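Nucleocapsid (Crimean-congo hemorrhagic fever virus, PDB 4AKL) probably packages the viral genome by binding single- and double-stranded RNA, and probably also cuts double-stranded DNA without sequence preference. Local coordinates at residues Y110-L113 against P118-E121; Y312-A317 against E322-V327; K343-L348 against L380-I385. One frame throughout, in Å; residues are numbered along the deposited sequence.

Contact 1 of 3, residues Y110-L113 against P118-E121; sequences YIEL and PKIE. Unlike the reference sequence in segment 110-113: Ile111 (reference Thr).
Leu113, the last residue of the one-turn helix 110-113, and Pro118 bring the two backbones closest, their CA atoms 6.3 Å apart, where the chain returns after four residues that are neither helix nor strand. Between the two segments 117 Å² is buried, both sides summed. The apolar half of the contact is a single branch: CD2 of Leu113 lies 3.7 Å from CB of Pro118 and equally near its CA, so the methyl rests against the root of the pyrrolidine ring, and the two side chains cross at about a right angle. With CG beside the backbone N (chi1 -67°) and CD1 continuing the extended chain, the second branch, CD2, is the one turned onto the proline, although the bond to CB does not itself aim there. Both residues are buried, and Val379 and Gln122 also touch Leu113, while His376 and Leu123 touch Pro118.

This is a tight helix-loop-helix connection: Lys119 takes the N-cap position of the long helix 120-136, and its backbone N donates to OE1 of Gln122. The carbonyl oxygen of Pro118 is bound by NH1 of Arg298, which ties the same corner to helix 295-301.

On the solvent-exposed side, Glu112 reaches out extended, CG anti to the backbone N (chi1 -176°), and Lys119 bends at chi2 and chi3 to meet it crosswise. OE1 of Glu112 and NZ of Lys119 remain 4.1 Å apart, beyond a salt bridge, so any attraction between these opposite charges is probably long-range.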
ATOM      1  N   TYR A 110      -2.832  -7.001  16.517  1.00 31.34           N
ATOM      2  CA  TYR A 110      -1.751  -7.539  15.704  1.00 29.42           C
ATOM      3  C   TYR A 110      -1.737  -9.079  15.763  1.00 29.15           C
ATOM      4  O   TYR A 110      -1.596  -9.710  14.744  1.00 28.71           O
ATOM      5  CB  TYR A 110      -0.362  -6.978  16.066  1.00 28.26           C
ATOM      6  CG  TYR A 110       0.631  -7.343  14.985  1.00 27.45           C
ATOM      7  CD1 TYR A 110       0.811  -6.526  13.866  1.00 26.57           C
ATOM      8  CD2 TYR A 110       1.359  -8.562  15.049  1.00 26.60           C
ATOM      9  CE1 TYR A 110       1.720  -6.890  12.836  1.00 25.37           C
ATOM     10  CE2 TYR A 110       2.222  -8.928  14.058  1.00 24.93           C
ATOM     11  CZ  TYR A 110       2.412  -8.091  12.947  1.00 24.78           C
ATOM     12  OH  TYR A 110       3.283  -8.463  11.980  1.00 23.53           O
ATOM     13  N   ILE A 111      -1.896  -9.650  16.940  1.00 29.38           N
ATOM     14  CA  ILE A 111      -1.819 -11.085  17.128  1.00 30.04           C
ATOM     15  C   ILE A 111      -2.882 -11.799  16.234  1.00 30.62           C
ATOM     16  O   ILE A 111      -2.604 -12.818  15.605  1.00 30.47           O
ATOM     17  CB  ILE A 111      -1.939 -11.394  18.647  1.00 31.13           C
ATOM     18  CG1 ILE A 111      -0.662 -10.897  19.381  1.00 31.12           C
ATOM     19  CG2 ILE A 111      -2.143 -12.840  18.909  1.00 31.88           C
ATOM     20  CD1 ILE A 111      -0.851 -10.863  21.007  1.00 35.12           C
ATOM     21  N   GLU A 112      -4.108 -11.252  16.195  1.00 31.76           N
ATOM     22  CA  GLU A 112      -5.171 -11.791  15.370  1.00 32.04           C
ATOM     23  C   GLU A 112      -4.909 -11.597  13.896  1.00 30.65           C
ATOM     24  O   GLU A 112      -5.280 -12.461  13.085  1.00 30.46           O
ATOM     25  CB  GLU A 112      -6.509 -11.150  15.743  1.00 33.37           C
ATOM     26  CG  GLU A 112      -7.668 -11.707  15.016  1.00 35.55           C
ATOM     27  CD  GLU A 112      -9.011 -11.213  15.563  1.00 38.22           C
ATOM     28  OE1 GLU A 112      -9.112 -10.062  16.044  1.00 41.34           O
ATOM     29  OE2 GLU A 112      -9.941 -11.978  15.496  1.00 39.90           O
ATOM     30  N   LEU A 113      -4.293 -10.485  13.533  1.00 29.52           N
ATOM     31  CA  LEU A 113      -4.051 -10.170  12.117  1.00 28.75           C
ATOM     32  C   LEU A 113      -2.929 -11.031  11.498  1.00 28.07           C
ATOM     33  O   LEU A 113      -2.824 -11.171  10.284  1.00 27.24           O
ATOM     34  CB  LEU A 113      -3.818  -8.634  11.921  1.00 28.40           C
ATOM     35  CG  LEU A 113      -5.002  -7.655  12.175  1.00 30.59           C
ATOM     36  CD1 LEU A 113      -4.518  -6.156  12.009  1.00 30.42           C
ATOM     37  CD2 LEU A 113      -6.207  -7.918  11.276  1.00 29.65           C
ATOM     38  N   PRO A 118      -8.405  -9.050   7.867  1.00 34.57           N
ATOM     39  CA  PRO A 118      -8.823  -7.893   8.626  1.00 35.67           C
ATOM     40  C   PRO A 118     -10.277  -7.485   8.355  1.00 37.76           C
ATOM     41  O   PRO A 118     -10.818  -7.765   7.299  1.00 38.62           O
ATOM     42  CB  PRO A 118      -7.890  -6.802   8.139  1.00 34.45           C
ATOM     43  CG  PRO A 118      -7.467  -7.180   6.834  1.00 33.70           C
ATOM     44  CD  PRO A 118      -7.475  -8.680   6.782  1.00 34.08           C
ATOM     45  N   LYS A 119     -10.884  -6.836   9.327  1.00 39.33           N
ATOM     46  CA  LYS A 119     -12.148  -6.114   9.116  1.00 41.96           C
ATOM     47  C   LYS A 119     -11.848  -4.907   8.239  1.00 41.32           C
ATOM     48  O   LYS A 119     -10.727  -4.358   8.248  1.00 40.35           O
ATOM     49  CB  LYS A 119     -12.722  -5.680  10.446  1.00 43.53           C
ATOM     50  CG  LYS A 119     -13.177  -6.887  11.294  1.00 47.49           C
ATOM     51  CD  LYS A 119     -13.038  -6.658  12.850  1.00 51.30           C
ATOM     52  CE  LYS A 119     -11.743  -7.334  13.393  1.00 51.34           C
ATOM     53  NZ  LYS A 119     -11.211  -6.782  14.715  1.00 53.31           N
ATOM     54  N   ILE A 120     -12.835  -4.456   7.490  1.00 42.35           N
ATOM     55  CA  ILE A 120     -12.602  -3.372   6.564  1.00 41.72           C
ATOM     56  C   ILE A 120     -12.152  -2.094   7.341  1.00 41.22           C
ATOM     57  O   ILE A 120     -11.353  -1.351   6.843  1.00 38.90           O
ATOM     58  CB  ILE A 120     -13.838  -3.142   5.656  1.00 43.84           C
ATOM     59  CG1 ILE A 120     -13.543  -2.168   4.517  1.00 44.34           C
ATOM     60  CG2 ILE A 120     -15.014  -2.636   6.475  1.00 45.46           C
ATOM     61  CD1 ILE A 120     -12.548  -2.636   3.528  1.00 43.69           C
ATOM     62  N   GLU A 121     -12.669  -1.890   8.564  1.00 42.57           N
ATOM     63  CA  GLU A 121     -12.380  -0.685   9.347  1.00 43.24           C
ATOM     64  C   GLU A 121     -10.882  -0.656   9.694  1.00 40.54           C
ATOM     65  O   GLU A 121     -10.275   0.383   9.670  1.00 40.00           O
ATOM     66  CB  GLU A 121     -13.187  -0.625  10.660  1.00 45.21           C
ATOM     67  CG  GLU A 121     -14.696  -0.345  10.595  1.00 51.20           C
ATOM     68  CD  GLU A 121     -15.590  -1.578  10.238  1.00 54.31           C
ATOM     69  OE1 GLU A 121     -15.071  -2.729  10.149  1.00 53.22           O
ATOM     70  OE2 GLU A 121     -16.815  -1.343  10.043  1.00 57.31           O
TER

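Contact 2 of 3, residues Y312-A317 against E322-V327; sequences YWLYKA and ETFPTV
The backbone O of Thr323 is gripped twice from within its own segment: OG1 of Thr326 donates to it at 2.7 Å, lying in the carbonyl plane with a C=O...donor angle of 153°, and the backbone N of Thr326 donates at 3.1 Å. The two bonds join Thr323 to Thr326 at the entry to the helix that carries Phe324 and Val327, the residues facing helix 306-316.

The contact itself is apolar and depends on one residue, Leu314, whose two methyls divide the work. CD1 meets the edge of the Phe324 ring near its plane, 3.9 Å from CD1 of Phe324, while CD2 lies 3.9 Å from CG1 of Val327. Leu314 thus forks over two residues one helical turn apart. Phe324, with CG anti to its backbone N (chi1 171°), places its ring edge against the CD1 branch; CD2 is taken up by Val327.

All three side chains are buried at a corner between two consecutive helices joined by a short loop. Helix 86-98 supplies Leu93 against Leu314 and Val89 against Phe324; helix 385-392 adds Met388 and Phe392, the latter edge-to-face with Phe324; and Trp355 of helix 355-360 touches Val327.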
ATOM      1  N   TYR A 312       6.326   1.217  11.259  1.00 27.19           N
ATOM      2  CA  TYR A 312       5.517   0.513  12.211  1.00 27.99           C
ATOM      3  C   TYR A 312       6.275  -0.732  12.736  1.00 27.73           C
ATOM      4  O   TYR A 312       6.241  -1.031  13.940  1.00 28.02           O
ATOM      5  CB  TYR A 312       4.197   0.116  11.584  1.00 27.99           C
ATOM      6  CG  TYR A 312       3.355  -0.713  12.480  1.00 28.27           C
ATOM      7  CD1 TYR A 312       2.877  -0.198  13.680  1.00 28.72           C
ATOM      8  CD2 TYR A 312       3.026  -2.025  12.147  1.00 27.71           C
ATOM      9  CE1 TYR A 312       2.085  -0.970  14.543  1.00 29.12           C
ATOM     10  CE2 TYR A 312       2.222  -2.822  13.023  1.00 27.85           C
ATOM     11  CZ  TYR A 312       1.761  -2.292  14.197  1.00 29.77           C
ATOM     12  OH  TYR A 312       0.985  -3.061  15.061  1.00 31.67           O
ATOM     13  N   TRP A 313       6.968  -1.444  11.838  1.00 27.22           N
ATOM     14  CA  TRP A 313       7.672  -2.668  12.233  1.00 27.00           C
ATOM     15  C   TRP A 313       8.865  -2.334  13.089  1.00 27.41           C
ATOM     16  O   TRP A 313       9.131  -3.042  14.060  1.00 28.06           O
ATOM     17  CB  TRP A 313       8.041  -3.549  11.014  1.00 26.26           C
ATOM     18  CG  TRP A 313       6.799  -4.078  10.300  1.00 26.33           C
ATOM     19  CD1 TRP A 313       5.612  -4.497  10.895  1.00 28.01           C
ATOM     20  CD2 TRP A 313       6.603  -4.199   8.905  1.00 23.79           C
ATOM     21  NE1 TRP A 313       4.717  -4.892   9.943  1.00 27.76           N
ATOM     22  CE2 TRP A 313       5.298  -4.719   8.705  1.00 25.78           C
ATOM     23  CE3 TRP A 313       7.410  -3.942   7.793  1.00 24.95           C
ATOM     24  CZ2 TRP A 313       4.792  -4.974   7.462  1.00 24.50           C
ATOM     25  CZ3 TRP A 313       6.905  -4.187   6.555  1.00 24.94           C
ATOM     26  CH2 TRP A 313       5.601  -4.701   6.387  1.00 26.42           C
ATOM     27  N   LEU A 314       9.574  -1.266  12.748  1.00 27.28           N
ATOM     28  CA  LEU A 314      10.608  -0.774  13.636  1.00 28.20           C
ATOM     29  C   LEU A 314      10.056  -0.477  15.029  1.00 29.55           C
ATOM     30  O   LEU A 314      10.606  -0.943  16.034  1.00 30.45           O
ATOM     31  CB  LEU A 314      11.217   0.485  13.112  1.00 28.47           C
ATOM     32  CG  LEU A 314      12.024   0.511  11.847  1.00 27.53           C
ATOM     33  CD1 LEU A 314      12.593   1.942  11.714  1.00 23.65           C
ATOM     34  CD2 LEU A 314      13.148  -0.564  11.842  1.00 24.90           C
ATOM     35  N   TYR A 315       8.951   0.262  15.084  1.00 29.72           N
ATOM     36  CA  TYR A 315       8.310   0.569  16.361  1.00 31.08           C
ATOM     37  C   TYR A 315       7.963  -0.727  17.113  1.00 31.34           C
ATOM     38  O   TYR A 315       8.385  -0.901  18.249  1.00 32.42           O
ATOM     39  CB  TYR A 315       7.117   1.506  16.141  1.00 31.56           C
ATOM     40  CG  TYR A 315       6.143   1.496  17.222  1.00 32.92           C
ATOM     41  CD1 TYR A 315       6.359   2.238  18.402  1.00 35.51           C
ATOM     42  CD2 TYR A 315       4.996   0.769  17.110  1.00 31.25           C
ATOM     43  CE1 TYR A 315       5.389   2.226  19.441  1.00 36.29           C
ATOM     44  CE2 TYR A 315       4.045   0.751  18.146  1.00 33.51           C
ATOM     45  CZ  TYR A 315       4.254   1.479  19.293  1.00 34.66           C
ATOM     46  OH  TYR A 315       3.285   1.437  20.298  1.00 35.23           O
ATOM     47  N   LYS A 316       7.249  -1.647  16.468  1.00 30.66           N
ATOM     48  CA  LYS A 316       6.877  -2.893  17.113  1.00 30.82           C
ATOM     49  C   LYS A 316       8.043  -3.746  17.576  1.00 30.64           C
ATOM     50  O   LYS A 316       7.898  -4.421  18.547  1.00 30.60           O
ATOM     51  CB  LYS A 316       6.007  -3.762  16.210  1.00 30.44           C
ATOM     52  CG  LYS A 316       4.664  -3.215  15.974  1.00 32.31           C
ATOM     53  CD  LYS A 316       3.792  -3.070  17.294  1.00 34.68           C
ATOM     54  CE  LYS A 316       3.062  -4.372  17.601  1.00 36.47           C
ATOM     55  NZ  LYS A 316       1.958  -4.131  18.564  1.00 37.85           N
ATOM     56  N   ALA A 317       9.151  -3.719  16.833  1.00 29.96           N
ATOM     57  CA  ALA A 317      10.349  -4.426  17.197  1.00 30.59           C
ATOM     58  C   ALA A 317      11.167  -3.740  18.303  1.00 31.62           C
ATOM     59  O   ALA A 317      12.165  -4.282  18.714  1.00 32.18           O
ATOM     60  CB  ALA A 317      11.259  -4.682  15.950  1.00 29.69           C
ATOM     61  N   GLU A 322      18.941   5.015  18.308  1.00 41.55           N
ATOM     62  CA  GLU A 322      20.311   4.561  18.567  1.00 43.02           C
ATOM     63  C   GLU A 322      20.614   3.152  18.033  1.00 41.23           C
ATOM     64  O   GLU A 322      21.719   2.906  17.637  1.00 42.24           O
ATOM     65  CB  GLU A 322      20.683   4.719  20.062  1.00 45.02           C
ATOM     66  CG  GLU A 322      20.810   6.205  20.510  1.00 48.62           C
ATOM     67  CD  GLU A 322      19.442   6.922  20.591  1.00 51.21           C
ATOM     68  OE1 GLU A 322      18.404   6.258  20.919  1.00 52.86           O
ATOM     69  OE2 GLU A 322      19.386   8.140  20.302  1.00 54.27           O
ATOM     70  N   THR A 323      19.650   2.242  18.016  1.00 39.75           N
ATOM     71  CA  THR A 323      19.882   0.904  17.448  1.00 38.08           C
ATOM     72  C   THR A 323      19.523   0.811  15.972  1.00 36.81           C
ATOM     73  O   THR A 323      19.839  -0.198  15.320  1.00 35.41           O
ATOM     74  CB  THR A 323      19.095  -0.164  18.210  1.00 37.74           C
ATOM     75  OG1 THR A 323      17.717   0.178  18.219  1.00 36.34           O
ATOM     76  CG2 THR A 323      19.591  -0.249  19.663  1.00 38.89           C
ATOM     77  N   PHE A 324      18.878   1.854  15.426  1.00 36.24           N
ATOM     78  CA  PHE A 324      18.453   1.822  13.997  1.00 35.06           C
ATOM     79  C   PHE A 324      19.565   1.501  13.021  1.00 35.21           C
ATOM     80  O   PHE A 324      19.342   0.737  12.100  1.00 34.14           O
ATOM     81  CB  PHE A 324      17.782   3.143  13.583  1.00 35.33           C
ATOM     82  CG  PHE A 324      17.531   3.241  12.121  1.00 34.71           C
ATOM     83  CD1 PHE A 324      16.415   2.642  11.552  1.00 34.92           C
ATOM     84  CD2 PHE A 324      18.423   3.892  11.295  1.00 35.10           C
ATOM     85  CE1 PHE A 324      16.197   2.717  10.179  1.00 33.59           C
ATOM     86  CE2 PHE A 324      18.195   3.968   9.928  1.00 34.77           C
ATOM     87  CZ  PHE A 324      17.104   3.397   9.392  1.00 34.50           C
ATOM     88  N   PRO A 325      20.785   2.063  13.224  1.00 35.96           N
ATOM     89  CA  PRO A 325      21.836   1.773  12.246  1.00 36.35           C
ATOM     90  C   PRO A 325      22.189   0.270  12.067  1.00 35.22           C
ATOM     91  O   PRO A 325      22.638  -0.132  10.979  1.00 34.78           O
ATOM     92  CB  PRO A 325      23.041   2.543  12.796  1.00 37.80           C
ATOM     93  CG  PRO A 325      22.422   3.614  13.662  1.00 38.88           C
ATOM     94  CD  PRO A 325      21.294   2.919  14.304  1.00 37.29           C
ATOM     95  N   THR A 326      21.964  -0.527  13.099  1.00 34.80           N
ATOM     96  CA  THR A 326      22.119  -2.010  13.021  1.00 33.77           C
ATOM     97  C   THR A 326      20.992  -2.691  12.206  1.00 32.69           C
ATOM     98  O   THR A 326      21.204  -3.774  11.551  1.00 31.39           O
ATOM     99  CB  THR A 326      22.229  -2.623  14.437  1.00 34.58           C
ATOM    100  OG1 THR A 326      20.950  -2.607  15.070  1.00 33.53           O
ATOM    101  CG2 THR A 326      23.252  -1.838  15.315  1.00 35.90           C
ATOM    102  N   VAL A 327      19.781  -2.097  12.214  1.00 31.90           N
ATOM    103  CA  VAL A 327      18.704  -2.636  11.369  1.00 30.59           C
ATOM    104  C   VAL A 327      19.081  -2.375   9.915  1.00 30.36           C
ATOM    105  O   VAL A 327      18.997  -3.237   9.054  1.00 28.63           O
ATOM    106  CB  VAL A 327      17.333  -1.993  11.658  1.00 30.50           C
ATOM    107  CG1 VAL A 327      16.299  -2.538  10.719  1.00 27.41           C
ATOM    108  CG2 VAL A 327      16.908  -2.236  13.119  1.00 29.67           C
TER

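Contact 3 of 3, residues K343-L348 against L380-I385; sequences KMKKAL and LTAGRI
Met344 spans this contact with its terminal methyl, CE, which reaches Ala382 in the loop and Ile385, the first residue of helix 385-392. CE lies 3.9 Å from CG1 of Ile385 and 4.1 Å from CB of Ala382, and it is also 4.0 Å from the carbonyl oxygen of Ala382. The sulfur stands slightly farther back, SD being 4.2 Å from CG1 of Ile385.

The methionine's shape explains this reach. Its CG is anti to the backbone N (chi1 -178°), which directs the chain off helix 341-350, and bends at chi2 (-83°) and chi3 then fold the methyl over the loop. Ile385 answers with its longer branch: CG1 sits beside the backbone N, anti to the carbonyl carbon, and the two side chains run at a slant to each other. Lys345 contributes through its hydrocarbon part, CD lying 4.2 Å from CB of Ala382.

The surface that receives the methionine is a type I beta turn, Ala382 to Ile385, closed by a bond from the backbone N of Ile385 to the carbonyl oxygen of Ala382. It overlaps an ST motif: OG1 of Thr381 accepts from the backbone N of Arg384 at 3.0 Å, with a bent N-H...O angle of 142°. Within this turn the CB atoms of both Ala382 and Ile385 point toward helix 341-350, and the turn runs directly into helix 385-392.

Around these side chains, Leu334 of helix 324-336 touches both Met344 and Ile385, and Leu359 of helix 355-360 packs on Ile385. The loop is anchored by OD1 of Asp365 accepting from the backbone N of Ala382, and by NH1 of Arg384 bonding to the carbonyl oxygens of Val379 and His376.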
ATOM      1  N   LYS A 343      17.866 -18.625   6.112  1.00 40.85           N
ATOM      2  CA  LYS A 343      19.049 -18.003   6.718  1.00 40.39           C
ATOM      3  C   LYS A 343      18.790 -16.607   7.248  1.00 38.48           C
ATOM      4  O   LYS A 343      19.350 -16.232   8.270  1.00 38.33           O
ATOM      5  CB  LYS A 343      20.232 -17.965   5.713  1.00 41.42           C
ATOM      6  CG  LYS A 343      20.826 -19.345   5.409  1.00 43.90           C
ATOM      7  CD  LYS A 343      21.607 -19.306   4.081  1.00 46.78           C
ATOM      8  CE  LYS A 343      22.368 -20.597   3.810  1.00 49.58           C
ATOM      9  NZ  LYS A 343      21.595 -21.847   4.157  1.00 51.12           N
ATOM     10  N   MET A 344      17.953 -15.815   6.560  1.00 36.53           N
ATOM     11  CA  MET A 344      17.565 -14.476   7.077  1.00 34.82           C
ATOM     12  C   MET A 344      16.797 -14.683   8.388  1.00 34.37           C
ATOM     13  O   MET A 344      17.037 -14.014   9.368  1.00 33.63           O
ATOM     14  CB  MET A 344      16.718 -13.768   6.027  1.00 34.43           C
ATOM     15  CG  MET A 344      16.261 -12.383   6.320  1.00 35.12           C
ATOM     16  SD  MET A 344      14.772 -12.366   7.332  1.00 36.40           S
ATOM     17  CE  MET A 344      13.643 -12.770   5.988  1.00 35.08           C
ATOM     18  N   LYS A 345      15.908 -15.662   8.428  1.00 33.35           N
ATOM     19  CA  LYS A 345      15.081 -15.817   9.600  1.00 33.30           C
ATOM     20  C   LYS A 345      15.876 -16.269  10.823  1.00 33.45           C
ATOM     21  O   LYS A 345      15.630 -15.761  11.958  1.00 32.44           O
ATOM     22  CB  LYS A 345      13.901 -16.730   9.293  1.00 34.24           C
ATOM     23  CG  LYS A 345      12.874 -16.048   8.474  1.00 35.86           C
ATOM     24  CD  LYS A 345      11.780 -16.988   7.937  1.00 39.39           C
ATOM     25  CE  LYS A 345      10.689 -17.163   8.899  1.00 41.87           C
ATOM     26  NZ  LYS A 345       9.678 -18.144   8.383  1.00 45.11           N
ATOM     27  N   LYS A 346      16.860 -17.158  10.585  1.00 33.27           N
ATOM     28  CA  LYS A 346      17.714 -17.690  11.635  0.70 34.18           C
ATOM     29  C   LYS A 346      18.656 -16.637  12.211  1.00 33.72           C
ATOM     30  O   LYS A 346      19.051 -16.710  13.408  1.00 33.27           O
ATOM     31  CB  LYS A 346      18.535 -18.909  11.115  0.70 35.65           C
ATOM     32  CG  LYS A 346      17.659 -20.092  10.566  0.70 37.16           C
ATOM     33  CD  LYS A 346      16.840 -20.828  11.653  0.70 38.25           C
ATOM     34  CE  LYS A 346      15.669 -21.642  11.015  0.70 38.40           C
ATOM     35  NZ  LYS A 346      14.768 -22.264  12.054  0.70 37.61           N
ATOM     36  N   ALA A 347      19.023 -15.674  11.368  1.00 32.33           N
ATOM     37  CA  ALA A 347      19.895 -14.589  11.788  1.00 32.35           C
ATOM     38  C   ALA A 347      19.146 -13.649  12.760  1.00 31.72           C
ATOM     39  O   ALA A 347      19.761 -13.114  13.704  1.00 32.11           O
ATOM     40  CB  ALA A 347      20.396 -13.812  10.587  1.00 31.71           C
ATOM     41  N   LEU A 348      17.840 -13.457  12.533  1.00 30.29           N
ATOM     42  CA  LEU A 348      17.000 -12.656  13.495  1.00 30.25           C
ATOM     43  C   LEU A 348      16.933 -13.382  14.849  1.00 31.39           C
ATOM     44  O   LEU A 348      17.010 -12.719  15.899  1.00 32.22           O
ATOM     45  CB  LEU A 348      15.605 -12.387  12.963  1.00 29.14           C
ATOM     46  CG  LEU A 348      15.501 -11.481  11.730  1.00 28.33           C
ATOM     47  CD1 LEU A 348      14.075 -11.456  11.186  1.00 25.66           C
ATOM     48  CD2 LEU A 348      15.942 -10.037  12.094  1.00 28.05           C
ATOM     49  N   LEU A 380       3.834  -8.110   8.994  1.00 25.33           N
ATOM     50  CA  LEU A 380       5.111  -8.556   8.458  1.00 25.27           C
ATOM     51  C   LEU A 380       5.102 -10.010   8.003  1.00 25.51           C
ATOM     52  O   LEU A 380       4.379 -10.827   8.535  1.00 26.16           O
ATOM     53  CB  LEU A 380       6.225  -8.346   9.474  1.00 25.54           C
ATOM     54  CG  LEU A 380       7.679  -8.500   8.967  1.00 25.57           C
ATOM     55  CD1 LEU A 380       7.998  -7.531   7.792  1.00 23.45           C
ATOM     56  CD2 LEU A 380       8.648  -8.258  10.101  1.00 27.76           C
ATOM     57  N   THR A 381       5.903 -10.285   6.988  1.00 25.94           N
ATOM     58  CA  THR A 381       6.194 -11.630   6.476  1.00 26.47           C
ATOM     59  C   THR A 381       7.651 -11.611   6.007  1.00 26.82           C
ATOM     60  O   THR A 381       8.254 -10.520   5.847  1.00 25.71           O
ATOM     61  CB  THR A 381       5.347 -12.071   5.223  1.00 27.11           C
ATOM     62  OG1 THR A 381       5.592 -11.163   4.156  1.00 25.59           O
ATOM     63  CG2 THR A 381       3.863 -12.119   5.513  1.00 26.60           C
ATOM     64  N   ALA A 382       8.216 -12.812   5.784  1.00 27.35           N
ATOM     65  CA  ALA A 382       9.577 -12.937   5.266  1.00 28.20           C
ATOM     66  C   ALA A 382       9.679 -12.145   3.953  1.00 28.33           C
ATOM     67  O   ALA A 382      10.607 -11.397   3.781  1.00 28.44           O
ATOM     68  CB  ALA A 382      10.001 -14.463   5.072  1.00 28.48           C
ATOM     69  N   GLY A 383       8.695 -12.278   3.058  1.00 29.11           N
ATOM     70  CA  GLY A 383       8.710 -11.558   1.815  1.00 29.34           C
ATOM     71  C   GLY A 383       8.566 -10.039   1.990  1.00 29.89           C
ATOM     72  O   GLY A 383       9.061  -9.297   1.161  1.00 31.75           O
ATOM     73  N   ARG A 384       7.933  -9.568   3.067  1.00 28.96           N
ATOM     74  CA  ARG A 384       7.840  -8.100   3.355  1.00 27.37           C
ATOM     75  C   ARG A 384       9.085  -7.492   3.950  1.00 27.21           C
ATOM     76  O   ARG A 384       9.193  -6.288   4.023  1.00 25.84           O
ATOM     77  CB  ARG A 384       6.602  -7.834   4.187  1.00 27.90           C
ATOM     78  CG  ARG A 384       5.351  -7.854   3.270  1.00 28.11           C
ATOM     79  CD  ARG A 384       4.076  -7.773   4.055  1.00 29.80           C
ATOM     80  NE  ARG A 384       2.947  -7.511   3.178  1.00 31.46           N
ATOM     81  CZ  ARG A 384       1.702  -7.342   3.561  1.00 31.11           C
ATOM     82  NH1 ARG A 384       1.353  -7.391   4.863  1.00 30.15           N
ATOM     83  NH2 ARG A 384       0.788  -7.121   2.619  1.00 32.91           N
ATOM     84  N   ILE A 385      10.085  -8.311   4.316  1.00 26.55           N
ATOM     85  CA  ILE A 385      11.349  -7.787   4.792  1.00 26.94           C
ATOM     86  C   ILE A 385      11.972  -6.852   3.701  1.00 26.10           C
ATOM     87  O   ILE A 385      12.624  -5.827   4.036  1.00 24.59           O
ATOM     88  CB  ILE A 385      12.297  -8.927   5.293  1.00 27.84           C
ATOM     89  CG1 ILE A 385      11.884  -9.391   6.726  1.00 28.82           C
ATOM     90  CG2 ILE A 385      13.742  -8.476   5.346  1.00 30.29           C
ATOM     91  CD1 ILE A 385      12.242  -8.428   7.933  1.00 31.08           C
TER

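In the fold
From the N terminus, contact 1 closes a four-residue loop leading into helix 120-136. Much later, contact 2 closes another four-residue loop, pairing helices 306-316 and 324-336. Helix 341-350 follows, and contact 3 brings the chain back to it across 31 residues that include helix 355-360. The three follow one another in series, with no nesting or crossing, yet they touch in space. OH of Tyr110 probably hydrogen-bonds to N of Leu380 (3.1 Å), and its ring atom CD1 lies 3.7 Å from OH of Tyr312, joining contact 1 to both others. Contacts 2 and 3, centres about 14 Å apart, meet where the Trp313 ring packs against Arg384.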